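Local coordinates for protein anti-sigma-E factor ChrR (PDB 2Z2S) that holds the extracytoplasmic function sigma factor sigma-E inactive through a zinc-bearing N-terminal domain, while its C-terminal cupin-like domain is required for the response to singlet oxygen, at residues V28-H31 with L32-D36; L12-A16 with A17-S21. One frame throughout, in Å; residues are numbered along the deposited sequence.

Interaction 1 (V28-H31 with L32-D36). With ZN (zinc ion), chain I.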
ATOM      1  N   VAL B  28      -5.609   7.029  -1.030  1.00 21.04           N
ATOM      2  CA  VAL B  28      -5.529   6.049   0.036  1.00 22.66           C
ATOM      3  C   VAL B  28      -4.116   5.951   0.602  1.00 23.63           C
ATOM      4  O   VAL B  28      -3.920   5.950   1.819  1.00 23.40           O
ATOM      5  CB  VAL B  28      -5.964   4.680  -0.451  1.00 21.17           C
ATOM      6  CG1 VAL B  28      -5.751   3.653   0.636  1.00 22.43           C
ATOM      7  CG2 VAL B  28      -7.413   4.727  -0.829  1.00 23.61           C
ATOM      8  N   ALA B  29      -3.129   5.882  -0.282  1.00 23.16           N
ATOM      9  CA  ALA B  29      -1.745   5.787   0.162  1.00 23.43           C
ATOM     10  C   ALA B  29      -1.199   7.074   0.786  1.00 23.42           C
ATOM     11  O   ALA B  29      -0.266   7.017   1.575  1.00 24.55           O
ATOM     12  CB  ALA B  29      -0.848   5.341  -0.992  1.00 22.57           C
ATOM     13  N   THR B  30      -1.755   8.236   0.452  1.00 23.39           N
ATOM     14  CA  THR B  30      -1.239   9.451   1.059  1.00 23.30           C
ATOM     15  C   THR B  30      -1.761   9.476   2.471  1.00 23.80           C
ATOM     16  O   THR B  30      -1.103   9.959   3.394  1.00 22.73           O
ATOM     17  CB  THR B  30      -1.676  10.732   0.331  1.00 23.67           C
ATOM     18  OG1 THR B  30      -1.140  10.738  -0.998  1.00 22.81           O
ATOM     19  CG2 THR B  30      -1.110  11.954   1.057  1.00 23.11           C
ATOM     20  N   HIS B  31      -2.954   8.938   2.650  1.00 25.52           N
ATOM     21  CA  HIS B  31      -3.499   8.891   3.987  1.00 26.83           C
ATOM     22  C   HIS B  31      -2.607   7.932   4.754  1.00 27.35           C
ATOM     23  O   HIS B  31      -2.115   8.269   5.823  1.00 28.86           O
ATOM     24  CB  HIS B  31      -4.933   8.374   3.984  1.00 26.41           C
ATOM     25  CG  HIS B  31      -5.539   8.306   5.346  1.00 28.07           C
ATOM     26  ND1 HIS B  31      -5.729   9.423   6.131  1.00 29.26           N
ATOM     27  CD2 HIS B  31      -5.983   7.254   6.075  1.00 28.64           C
ATOM     28  CE1 HIS B  31      -6.266   9.063   7.284  1.00 28.48           C
ATOM     29  NE2 HIS B  31      -6.430   7.751   7.274  1.00 28.93           N
ATOM     30  N   LEU B  32      -2.371   6.748   4.184  1.00 27.26           N
ATOM     31  CA  LEU B  32      -1.546   5.736   4.837  1.00 28.03           C
ATOM     32  C   LEU B  32      -0.205   6.264   5.303  1.00 30.08           C
ATOM     33  O   LEU B  32       0.311   5.835   6.337  1.00 33.25           O
ATOM     34  CB  LEU B  32      -1.314   4.514   3.933  1.00 24.82           C
ATOM     35  CG  LEU B  32      -2.483   3.570   3.598  1.00 24.17           C
ATOM     36  CD1 LEU B  32      -1.937   2.308   2.981  1.00 22.37           C
ATOM     37  CD2 LEU B  32      -3.286   3.226   4.835  1.00 21.69           C
ATOM     38  N   SER B  33       0.383   7.197   4.574  1.00 29.73           N
ATOM     39  CA  SER B  33       1.665   7.689   5.045  1.00 29.85           C
ATOM     40  C   SER B  33       1.516   8.831   6.038  1.00 27.49           C
ATOM     41  O   SER B  33       2.514   9.376   6.496  1.00 27.69           O
ATOM     42  CB  SER B  33       2.519   8.156   3.887  1.00 30.75           C
ATOM     43  OG  SER B  33       2.136   9.468   3.582  1.00 34.17           O
ATOM     44  N   LEU B  34       0.272   9.189   6.358  1.00 25.16           N
ATOM     45  CA  LEU B  34      -0.019  10.254   7.312  1.00 22.63           C
ATOM     46  C   LEU B  34      -0.699   9.686   8.546  1.00 21.52           C
ATOM     47  O   LEU B  34      -0.647  10.286   9.616  1.00 21.69           O
ATOM     48  CB  LEU B  34      -0.940  11.310   6.692  1.00 24.18           C
ATOM     49  CG  LEU B  34      -0.410  12.301   5.632  1.00 26.25           C
ATOM     50  CD1 LEU B  34      -1.555  13.095   5.038  1.00 27.05           C
ATOM     51  CD2 LEU B  34       0.585  13.270   6.235  1.00 26.40           C
ATOM     52  N   CYS B  35      -1.324   8.523   8.386  1.00 19.57           N
ATOM     53  CA  CYS B  35      -2.057   7.879   9.465  1.00 18.82           C
ATOM     54  C   CYS B  35      -1.581   6.441   9.805  1.00 19.20           C
ATOM     55  O   CYS B  35      -1.928   5.474   9.121  1.00 19.87           O
ATOM     56  CB  CYS B  35      -3.550   7.900   9.098  1.00 15.60           C
ATOM     57  SG  CYS B  35      -4.547   6.727   9.985  1.00 12.52           S
ATOM     58  N   ASP B  36      -0.795   6.299  10.871  1.00 18.84           N
ATOM     59  CA  ASP B  36      -0.293   4.986  11.272  1.00 18.10           C
ATOM     60  C   ASP B  36      -1.364   3.962  11.593  1.00 18.83           C
ATOM     61  O   ASP B  36      -1.119   2.763  11.548  1.00 20.64           O
ATOM     62  CB  ASP B  36       0.643   5.105  12.460  1.00 16.33           C
ATOM     63  CG  ASP B  36       2.036   5.550  12.056  1.00 20.16           C
ATOM     64  OD1 ASP B  36       2.373   5.423  10.863  1.00 21.50           O
ATOM     65  OD2 ASP B  36       2.799   6.013  12.930  1.00 19.29           O
TER
HETATM   66 ZN    ZN I 204      -6.314   6.676   8.952  1.00 49.79          ZN
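His-31 and Cys-35, four residues apart across the end of helix 22-32, grip the same zinc ion: His-31 NE2 lies 2.0 Å from the metal and Cys-35 SG is also 2.0 Å from it. His-6 and Cys-38 complete the four-ligand site of this zinc-associated anti-sigma domain, and the zinc is required for anti-sigma function. The imidazole leaves the helix with CG anti to the backbone N (chi1 180°), which swings NE2 along toward the loop. Cys-35 also has its SG anti to N, and its CB comes over one face of the ring as a CH-pi contact, 3.6 Å from the His-31 centroid; the sulfur sits obliquely to the same ring.

Backbone bonds bring the ligands together. Leu-32 N donates to Val-28 O at 2.9 Å, and Ser-33 N to Ala-29 O at 3.1 Å. Beyond them the helix ends, and His-31 O takes two donors, Leu-34 N from above the carbonyl plane at 2.6 Å and Cys-35 N almost head-on at 2.7 Å, tying the loop to the ligand residue itself.

Apolar contact is modest: Val-28 CG1 lies 4.4 Å from Leu-32 CG, and Thr-30 and Leu-34 run side by side, pointing the same way.

Around this turn, helix 9-17 packs on Val-28, Ala-29 and Leu-32, helix 36-54 touches Leu-32 and Ser-33, and strand 147-151 of the cupin-like domain meets Val-28, Thr-30 and His-31.

Interaction 2 (L12-A16 with A17-S21)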
ATOM      1  N   LEU B  12      -9.460  -0.319   1.865  1.00 29.19           N
ATOM      2  CA  LEU B  12      -8.181  -0.850   2.309  1.00 27.99           C
ATOM      3  C   LEU B  12      -7.974  -2.247   1.736  1.00 27.79           C
ATOM      4  O   LEU B  12      -6.855  -2.630   1.407  1.00 27.86           O
ATOM      5  CB  LEU B  12      -8.136  -0.886   3.826  1.00 28.79           C
ATOM      6  CG  LEU B  12      -7.223   0.160   4.465  1.00 29.37           C
ATOM      7  CD1 LEU B  12      -7.241   1.492   3.735  1.00 29.82           C
ATOM      8  CD2 LEU B  12      -7.672   0.326   5.869  1.00 29.46           C
ATOM      9  N   THR B  13      -9.054  -3.013   1.622  1.00 27.24           N
ATOM     10  CA  THR B  13      -8.962  -4.346   1.029  1.00 25.78           C
ATOM     11  C   THR B  13      -8.639  -4.232  -0.473  1.00 26.83           C
ATOM     12  O   THR B  13      -7.862  -5.027  -1.021  1.00 24.63           O
ATOM     13  CB  THR B  13     -10.269  -5.131   1.194  1.00 22.58           C
ATOM     14  OG1 THR B  13     -10.537  -5.302   2.587  1.00 22.58           O
ATOM     15  CG2 THR B  13     -10.155  -6.504   0.548  1.00 19.52           C
ATOM     16  N   ALA B  14      -9.242  -3.245  -1.130  1.00 27.50           N
ATOM     17  CA  ALA B  14      -8.986  -3.041  -2.547  1.00 29.74           C
ATOM     18  C   ALA B  14      -7.544  -2.600  -2.733  1.00 30.96           C
ATOM     19  O   ALA B  14      -6.864  -3.085  -3.635  1.00 32.70           O
ATOM     20  CB  ALA B  14      -9.919  -1.991  -3.121  1.00 30.41           C
ATOM     21  N   TYR B  15      -7.073  -1.681  -1.891  1.00 30.53           N
ATOM     22  CA  TYR B  15      -5.688  -1.219  -2.004  1.00 30.03           C
ATOM     23  C   TYR B  15      -4.716  -2.380  -1.781  1.00 29.61           C
ATOM     24  O   TYR B  15      -3.715  -2.505  -2.477  1.00 26.90           O
ATOM     25  CB  TYR B  15      -5.387  -0.114  -0.986  1.00 29.64           C
ATOM     26  CG  TYR B  15      -3.938   0.336  -1.001  1.00 29.33           C
ATOM     27  CD1 TYR B  15      -3.504   1.357  -1.854  1.00 29.53           C
ATOM     28  CD2 TYR B  15      -2.991  -0.291  -0.194  1.00 28.03           C
ATOM     29  CE1 TYR B  15      -2.146   1.741  -1.902  1.00 29.28           C
ATOM     30  CE2 TYR B  15      -1.638   0.076  -0.230  1.00 28.42           C
ATOM     31  CZ  TYR B  15      -1.214   1.090  -1.082  1.00 30.42           C
ATOM     32  OH  TYR B  15       0.134   1.435  -1.108  1.00 29.32           O
ATOM     33  N   ALA B  16      -5.016  -3.219  -0.792  1.00 30.95           N
ATOM     34  CA  ALA B  16      -4.173  -4.372  -0.485  1.00 31.08           C
ATOM     35  C   ALA B  16      -4.244  -5.412  -1.610  1.00 31.26           C
ATOM     36  O   ALA B  16      -3.304  -6.175  -1.819  1.00 31.08           O
ATOM     37  CB  ALA B  16      -4.596  -4.998   0.851  1.00 29.15           C
ATOM     38  N   ALA B  17      -5.359  -5.450  -2.331  1.00 30.99           N
ATOM     39  CA  ALA B  17      -5.495  -6.398  -3.433  1.00 30.80           C
ATOM     40  C   ALA B  17      -4.801  -5.800  -4.668  1.00 30.75           C
ATOM     41  O   ALA B  17      -4.380  -6.511  -5.577  1.00 29.76           O
ATOM     42  CB  ALA B  17      -6.971  -6.662  -3.719  1.00 30.00           C
ATOM     43  N   GLY B  18      -4.668  -4.480  -4.674  1.00 31.06           N
ATOM     44  CA  GLY B  18      -4.032  -3.807  -5.787  1.00 31.44           C
ATOM     45  C   GLY B  18      -4.970  -3.606  -6.959  1.00 31.76           C
ATOM     46  O   GLY B  18      -4.520  -3.279  -8.061  1.00 32.56           O
ATOM     47  N   THR B  19      -6.267  -3.786  -6.726  1.00 30.29           N
ATOM     48  CA  THR B  19      -7.252  -3.639  -7.789  1.00 31.24           C
ATOM     49  C   THR B  19      -7.765  -2.203  -7.943  1.00 31.06           C
ATOM     50  O   THR B  19      -8.619  -1.923  -8.779  1.00 30.23           O
ATOM     51  CB  THR B  19      -8.449  -4.547  -7.526  1.00 31.56           C
ATOM     52  OG1 THR B  19      -9.183  -4.050  -6.401  1.00 31.89           O
ATOM     53  CG2 THR B  19      -7.978  -5.961  -7.237  1.00 31.48           C
ATOM     54  N   LEU B  20      -7.223  -1.300  -7.140  1.00 31.33           N
ATOM     55  CA  LEU B  20      -7.638   0.095  -7.141  1.00 31.19           C
ATOM     56  C   LEU B  20      -7.078   0.858  -8.318  1.00 31.51           C
ATOM     57  O   LEU B  20      -6.003   0.522  -8.820  1.00 31.71           O
ATOM     58  CB  LEU B  20      -7.177   0.744  -5.836  1.00 30.21           C
ATOM     59  CG  LEU B  20      -8.235   1.444  -4.990  1.00 30.09           C
ATOM     60  CD1 LEU B  20      -9.472   0.568  -4.848  1.00 30.59           C
ATOM     61  CD2 LEU B  20      -7.642   1.762  -3.640  1.00 30.14           C
ATOM     62  N   SER B  21      -7.805   1.882  -8.763  1.00 32.21           N
ATOM     63  CA  SER B  21      -7.341   2.705  -9.888  1.00 33.35           C
ATOM     64  C   SER B  21      -6.347   3.719  -9.345  1.00 32.53           C
ATOM     65  O   SER B  21      -6.532   4.254  -8.257  1.00 33.51           O
ATOM     66  CB  SER B  21      -8.488   3.453 -10.546  1.00 34.40           C
ATOM     67  OG  SER B  21      -8.904   4.498  -9.693  1.00 37.42           O
TER
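Ala-17 N reaches back to Thr-13 O at 2.9 Å, the last full helical bond of this pair of segments, and Thr-19 N closes on Ala-14 O at 3.2 Å. The second bond spans five residues instead of four, its donor tilted 22° from the carbonyl plane of Ala-14. Between them Gly-18 N makes weak bonds to Ala-14 O at 2.8 Å and to Tyr-15 O at 3.1 Å; Ala-17 N also approaches Ala-14 O weakly, which places three amides around that one carbonyl.

Thr-19 N to Ala-14 O, with the weak bond from Gly-18 N to Tyr-15 O, makes a Schellman motif, with Gly-18 as the C-prime residue. Its positive phi (81°) turns the chain out of helix 9-17, a backbone shape that a side chain would bring into collision with the carbonyl O of Ala-17. The motif thereby starts the short loop that leads into helix 22-32.

Past the turn, Leu-20 folds back along the helix it has just left. Its CD2 comes to 4.0 Å from Tyr-15 CB. Thr-19 OG1 sits between its own N and carbonyl carbon (chi1 70°), a rotation that carries the hydroxyl to 3.9 Å from Ala-14 CB.

Thr-13 OG1 bonds back to Asp-9 O, whereas Tyr-15 OH is held by the backbone of another protein's chain. Ala-16 packs on Leu-45 of helix 36-54, and Leu-20 touches Ser-25 in helix 22-32.

Both contacts are ends of helices in the same anti-sigma domain, in series along the chain: interaction 2 ends helix 9-17, interaction 1 ends helix 22-32. They meet directly, Tyr-15 lying against Leu-32, with CE2 to CD1 at 3.9 Å, and against Ala-29, while Leu-12 and Tyr-15 both pack on Val-28. Interaction 1 is the more buried and faces the cupin-like domain; its termination is fastened by a metal. Interaction 2 is partly buried, relies on backbone bonds and the packing of Leu-20 on Tyr-15, and has no metal, the Tyr-15 side chain staying about 12 Å from the zinc. Another protein's chain approaches both, within reach of more residues of interaction 2.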